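Local atomic coordinates of alkyl hydroperoxide reductase/ Thiol specific antioxidant/ Mal allergen (Burkholderia ambifaria, PDB entry 5ENU), a protein that probably reduces hydrogen peroxide and organic hydroperoxides with a reactive cysteine thiol, as peroxiredoxins of the AhpC/TSA family do. Residues A[40-45]-A[53-58]; A[61-66]-A[92-97]. All coordinates share one frame; numbering follows the deposited sequence. Where two conformers were deposited one is given.

Contact 1. Residues A[40-45]-A[53-58]; sequences VLYFYP and TTEGLQ
Y42 meets E55 with the CD2–CE2 side of its ring. Its CG stands between the backbone N and the carbonyl carbon (chi1 83°), which carries the ring off strand 38-43 and up to helix 50-68. Coming the other way, the extended side chain of E55 runs alongside the ring. The carboxylate plane is turned 46° from the ring; Y42 CD2 lies 3.4 Å from E55 OE2 and 3.5 Å from E55 CD. Further out, Y42 OH stops 3.5 Å from G56 CA, where the helix presents bare backbone to the phenol. F59, one helical turn beyond E55, stacks on the same tyrosine.

F43 points away from the helix, and its ring meets F109, but its carbonyl faces the contact. A water joins the two segments here, 2.9 Å from F43 O and 2.6 Å from E55 OE2. The other carboxylate oxygen forms a salt bridge with R127, so both oxygens of this buried acid have a partner. Y44 offers just its CB, 3.8 Å from E55 OE1; beyond that its ring leads away, and its OH is hydrogen-bonded to D47.

The axes of 40-43 and 53-58 run nearly antiparallel, 11.0 Å apart at their closest, as the first two elements of a beta-alpha-beta unit completed by strand 71-77. The PxxxTxxC signature of peroxiredoxins starts at P45, passes T49 in the connecting turn and ends in the first turn of the helix, where the thioredoxin fold has its reactive cysteine.

Contact 2. Residues A[61-66]-A[92-97]; sequences ELYPKF and ELPFPL
Y63 reaches from helix 50-68 to P94 and F95, and nearly every atom of its side chain has something to meet. With CG anti to the backbone N (chi1 -171°), the ring is set against the loop. Y63 CB already lies 3.9 Å from P94 CG. That same proline carbon then sits over one face of the ring: it is 3.5 Å from Y63 CD2 and makes a CH-pi contact, 3.9 Å from the ring centroid and 29° off the normal.

On the CD1 side the neighbour is F95. Y63 CD1 is 4.0 Å from F95 CD2, and Y63 CE1 is 3.8 Å from F95 CB; the two ring planes stand at 41°. L93 CB, in turn, lies over the centre of one face of the F95 ring.

The loop that supplies these residues follows helix 81-91, which ends in a Schellman motif with E92, at positive phi, as its C-prime residue, and leads into strand 97-99 of the thioredoxin-like sheet. Y63 therefore packs the helix of one crossover against the loop of the next, with I73 of strand 71-77 touching the side chains of both Y63 and F95.

CE2 and CZ themselves pass close to the carbonyl oxygen of P94. At the tip, Y63 OH takes a hydrogen bond from a water at 2.9 Å, and this water gives another to P94 O at 3.0 Å. Y63 OH is also hydrogen-bonded to E72 and to K67.

How the contacts relate
Helix 50-68 serves both contacts: its beginning packs on strand 38-43 in contact 1, and its later turns meet the loop 92-97 in contact 2. Their centres are about 10 Å apart and they touch directly. F95 CE1 lies 3.6 Å from Y42 OH, so F95 packs against a tyrosine of each contact, and L93 CD2 comes within 3.5 Å of G56 O. Where the loop becomes strand, L97 CD1 is 3.6 Å from Y44 OH. By analogy with other peroxiredoxins, contact 1, with E55 and its partner R127, borders the peroxide-reducing site, whereas contact 2 lies further along the helix, toward the outside of the molecule.

Contact 1. Residues A[40-45]-A[53-58]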
# COMPACT_ATOMS: atom_id res chain seq x y z
N VAL A 40 0.41 7.46 -0.93
CA VAL A 40 -0.67 6.48 -0.92
C VAL A 40 0.01 5.12 -0.82
O VAL A 40 0.67 4.68 -1.77
CB VAL A 40 -1.52 6.58 -2.19
CG1 VAL A 40 -2.54 5.43 -2.24
CG2 VAL A 40 -2.21 7.94 -2.28
N LEU A 41 -0.11 4.47 0.33
CA LEU A 41 0.46 3.15 0.55
C LEU A 41 -0.71 2.18 0.52
O LEU A 41 -1.55 2.21 1.43
CB LEU A 41 1.16 3.12 1.91
CG LEU A 41 2.01 1.89 2.19
CD1 LEU A 41 3.20 1.83 1.22
CD2 LEU A 41 2.48 1.88 3.66
N TYR A 42 -0.82 1.38 -0.53
CA TYR A 42 -1.98 0.51 -0.69
C TYR A 42 -1.56 -0.95 -0.55
O TYR A 42 -0.63 -1.40 -1.25
CB TYR A 42 -2.79 0.78 -1.98
CG TYR A 42 -2.32 0.16 -3.29
CD1 TYR A 42 -1.44 0.83 -4.15
CD2 TYR A 42 -2.82 -1.08 -3.70
CE1 TYR A 42 -1.04 0.26 -5.36
CE2 TYR A 42 -2.43 -1.65 -4.92
CZ TYR A 42 -1.52 -0.98 -5.73
OH TYR A 42 -1.12 -1.50 -6.94
N PHE A 43 -2.22 -1.66 0.36
CA PHE A 43 -1.97 -3.08 0.59
C PHE A 43 -2.99 -3.90 -0.19
O PHE A 43 -4.20 -3.59 -0.15
CB PHE A 43 -2.12 -3.42 2.08
CG PHE A 43 -1.02 -2.87 2.95
CD1 PHE A 43 -1.00 -1.54 3.30
CD2 PHE A 43 -0.01 -3.71 3.43
CE1 PHE A 43 0.01 -1.04 4.11
CE2 PHE A 43 1.01 -3.22 4.25
CZ PHE A 43 1.02 -1.87 4.58
N TYR A 44 -2.50 -4.89 -0.93
CA TYR A 44 -3.38 -5.74 -1.72
C TYR A 44 -3.02 -7.20 -1.47
O TYR A 44 -1.86 -7.53 -1.21
CB TYR A 44 -3.28 -5.41 -3.23
CG TYR A 44 -1.89 -5.59 -3.83
CD1 TYR A 44 -0.92 -4.58 -3.73
CD2 TYR A 44 -1.56 -6.77 -4.51
CE1 TYR A 44 0.35 -4.76 -4.29
CE2 TYR A 44 -0.30 -6.93 -5.08
CZ TYR A 44 0.64 -5.93 -4.97
OH TYR A 44 1.90 -6.10 -5.52
N PRO A 45 -4.01 -8.11 -1.47
CA PRO A 45 -3.73 -9.49 -1.03
C PRO A 45 -2.66 -10.23 -1.83
O PRO A 45 -1.80 -10.88 -1.22
CB PRO A 45 -5.10 -10.18 -1.12
CG PRO A 45 -6.12 -9.11 -1.07
CD PRO A 45 -5.46 -7.82 -1.53
N THR A 53 -5.16 -6.98 -9.68
CA THR A 53 -4.81 -6.49 -11.01
C THR A 53 -5.62 -5.24 -11.35
O THR A 53 -5.07 -4.22 -11.78
CB THR A 53 -5.04 -7.61 -12.03
OG1 THR A 53 -4.18 -8.71 -11.73
CG2 THR A 53 -4.79 -7.12 -13.46
N THR A 54 -6.94 -5.28 -11.12
CA THR A 54 -7.76 -4.10 -11.39
C THR A 54 -7.30 -2.91 -10.55
O THR A 54 -7.17 -1.79 -11.06
CB THR A 54 -9.24 -4.41 -11.12
OG1 THR A 54 -9.66 -5.49 -11.97
CG2 THR A 54 -10.11 -3.18 -11.38
N GLU A 55 -7.04 -3.13 -9.25
CA GLU A 55 -6.60 -2.04 -8.40
C GLU A 55 -5.30 -1.41 -8.93
O GLU A 55 -5.18 -0.18 -9.02
CB GLU A 55 -6.44 -2.52 -6.96
CG GLU A 55 -6.18 -1.37 -5.99
CD GLU A 55 -6.12 -1.76 -4.53
OE1 GLU A 55 -5.96 -2.96 -4.22
OE2 GLU A 55 -6.24 -0.82 -3.68
N GLY A 56 -4.33 -2.24 -9.27
CA GLY A 56 -3.08 -1.72 -9.82
C GLY A 56 -3.28 -0.95 -11.11
O GLY A 56 -2.72 0.14 -11.28
N LEU A 57 -4.11 -1.48 -12.03
CA LEU A 57 -4.38 -0.80 -13.29
C LEU A 57 -5.11 0.52 -13.09
O LEU A 57 -4.87 1.48 -13.83
CB LEU A 57 -5.19 -1.72 -14.22
CG LEU A 57 -4.37 -2.88 -14.81
CD1 LEU A 57 -5.27 -3.78 -15.60
CD2 LEU A 57 -3.23 -2.38 -15.68
N GLN A 58 -5.98 0.60 -12.07
CA GLN A 58 -6.71 1.84 -11.85
C GLN A 58 -5.82 2.90 -11.22
O GLN A 58 -5.90 4.08 -11.59
CB GLN A 58 -8.01 1.57 -11.06
CG GLN A 58 -9.04 0.85 -11.96
CD GLN A 58 -10.36 0.53 -11.29
OE1 GLN A 58 -10.43 0.35 -10.08
NE2 GLN A 58 -11.41 0.42 -12.08
O HOH W 1 -5.71 -1.32 -1.19

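Contact 2. Residues A[61-66]-A[92-97]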
# COMPACT_ATOMS: atom_id res chain seq x y z
N GLU A 61 -3.86 4.18 -14.19
CA GLU A 61 -4.59 5.07 -15.09
C GLU A 61 -4.63 6.49 -14.55
O GLU A 61 -4.55 7.46 -15.31
CB GLU A 61 -6.00 4.53 -15.28
CG GLU A 61 -6.88 5.40 -16.14
CD GLU A 61 -8.30 4.87 -16.22
OE1 GLU A 61 -8.91 4.97 -17.29
OE2 GLU A 61 -8.79 4.34 -15.19
N LEU A 62 -4.77 6.64 -13.23
CA LEU A 62 -4.86 7.96 -12.62
C LEU A 62 -3.53 8.46 -12.07
O LEU A 62 -3.48 9.56 -11.51
CB LEU A 62 -5.94 7.98 -11.53
CG LEU A 62 -7.37 7.90 -12.08
CD1 LEU A 62 -8.39 7.80 -10.97
CD2 LEU A 62 -7.64 9.12 -12.94
N TYR A 63 -2.44 7.71 -12.27
CA TYR A 63 -1.13 8.09 -11.74
C TYR A 63 -0.73 9.53 -12.04
O TYR A 63 -0.25 10.22 -11.12
CB TYR A 63 -0.08 7.08 -12.19
CG TYR A 63 1.26 7.27 -11.52
CD1 TYR A 63 1.40 7.00 -10.16
CD2 TYR A 63 2.37 7.70 -12.23
CE1 TYR A 63 2.60 7.15 -9.52
CE2 TYR A 63 3.61 7.86 -11.59
CZ TYR A 63 3.71 7.58 -10.23
OH TYR A 63 4.91 7.72 -9.55
N PRO A 64 -0.89 10.05 -13.26
CA PRO A 64 -0.48 11.44 -13.51
C PRO A 64 -1.22 12.43 -12.63
O PRO A 64 -0.63 13.45 -12.24
CB PRO A 64 -0.81 11.66 -15.00
CG PRO A 64 -0.83 10.29 -15.58
CD PRO A 64 -1.38 9.41 -14.50
N LYS A 65 -2.48 12.14 -12.30
CA LYS A 65 -3.22 13.05 -11.44
C LYS A 65 -2.72 12.99 -9.99
O LYS A 65 -2.67 14.01 -9.30
CB LYS A 65 -4.72 12.77 -11.51
CG LYS A 65 -5.32 13.01 -12.88
CD LYS A 65 -6.84 12.96 -12.80
CE LYS A 65 -7.48 12.95 -14.17
NZ LYS A 65 -7.14 14.16 -14.93
N PHE A 66 -2.38 11.79 -9.51
CA PHE A 66 -1.75 11.68 -8.19
C PHE A 66 -0.45 12.47 -8.15
O PHE A 66 -0.20 13.24 -7.21
CB PHE A 66 -1.50 10.21 -7.84
CG PHE A 66 -2.73 9.47 -7.40
CD1 PHE A 66 -3.22 9.62 -6.11
CD2 PHE A 66 -3.41 8.63 -8.28
CE1 PHE A 66 -4.36 8.94 -5.70
CE2 PHE A 66 -4.56 7.96 -7.87
CZ PHE A 66 -5.03 8.11 -6.57
N GLU A 92 2.52 -2.84 -16.53
CA GLU A 92 3.21 -1.60 -16.87
C GLU A 92 2.97 -0.53 -15.80
O GLU A 92 2.66 0.62 -16.10
CB GLU A 92 2.84 -1.11 -18.27
CG GLU A 92 3.06 -2.18 -19.33
CD GLU A 92 2.87 -1.66 -20.74
OE1 GLU A 92 2.48 -0.48 -20.90
OE2 GLU A 92 3.10 -2.45 -21.69
N LEU A 93 3.13 -0.93 -14.55
CA LEU A 93 2.86 0.00 -13.45
C LEU A 93 3.96 1.05 -13.38
O LEU A 93 5.15 0.70 -13.46
CB LEU A 93 2.78 -0.73 -12.10
CG LEU A 93 1.69 -1.81 -11.99
CD1 LEU A 93 1.74 -2.46 -10.60
CD2 LEU A 93 0.31 -1.21 -12.26
N PRO A 94 3.62 2.33 -13.23
CA PRO A 94 4.63 3.40 -13.17
C PRO A 94 5.10 3.73 -11.76
O PRO A 94 5.73 4.77 -11.57
CB PRO A 94 3.86 4.60 -13.75
CG PRO A 94 2.47 4.37 -13.27
CD PRO A 94 2.26 2.88 -13.35
N PHE A 95 4.82 2.87 -10.79
CA PHE A 95 5.11 3.13 -9.40
C PHE A 95 5.65 1.84 -8.79
O PHE A 95 5.51 0.76 -9.38
CB PHE A 95 3.85 3.62 -8.66
CG PHE A 95 2.66 2.71 -8.79
CD1 PHE A 95 2.55 1.56 -8.01
CD2 PHE A 95 1.62 3.02 -9.67
CE1 PHE A 95 1.44 0.72 -8.12
CE2 PHE A 95 0.51 2.18 -9.77
CZ PHE A 95 0.43 1.04 -9.00
N PRO A 96 6.29 1.93 -7.62
CA PRO A 96 6.96 0.75 -7.04
C PRO A 96 6.01 -0.17 -6.30
O PRO A 96 4.94 0.23 -5.85
CB PRO A 96 7.97 1.35 -6.04
CG PRO A 96 7.89 2.84 -6.21
CD PRO A 96 6.62 3.18 -6.91
N LEU A 97 6.46 -1.42 -6.14
CA LEU A 97 5.79 -2.40 -5.29
C LEU A 97 6.78 -2.87 -4.22
O LEU A 97 7.87 -3.35 -4.55
CB LEU A 97 5.34 -3.62 -6.11
CG LEU A 97 4.35 -3.33 -7.24
CD1 LEU A 97 4.09 -4.62 -8.02
CD2 LEU A 97 3.03 -2.73 -6.72
O HOH W 2 7.20 6.04 -9.23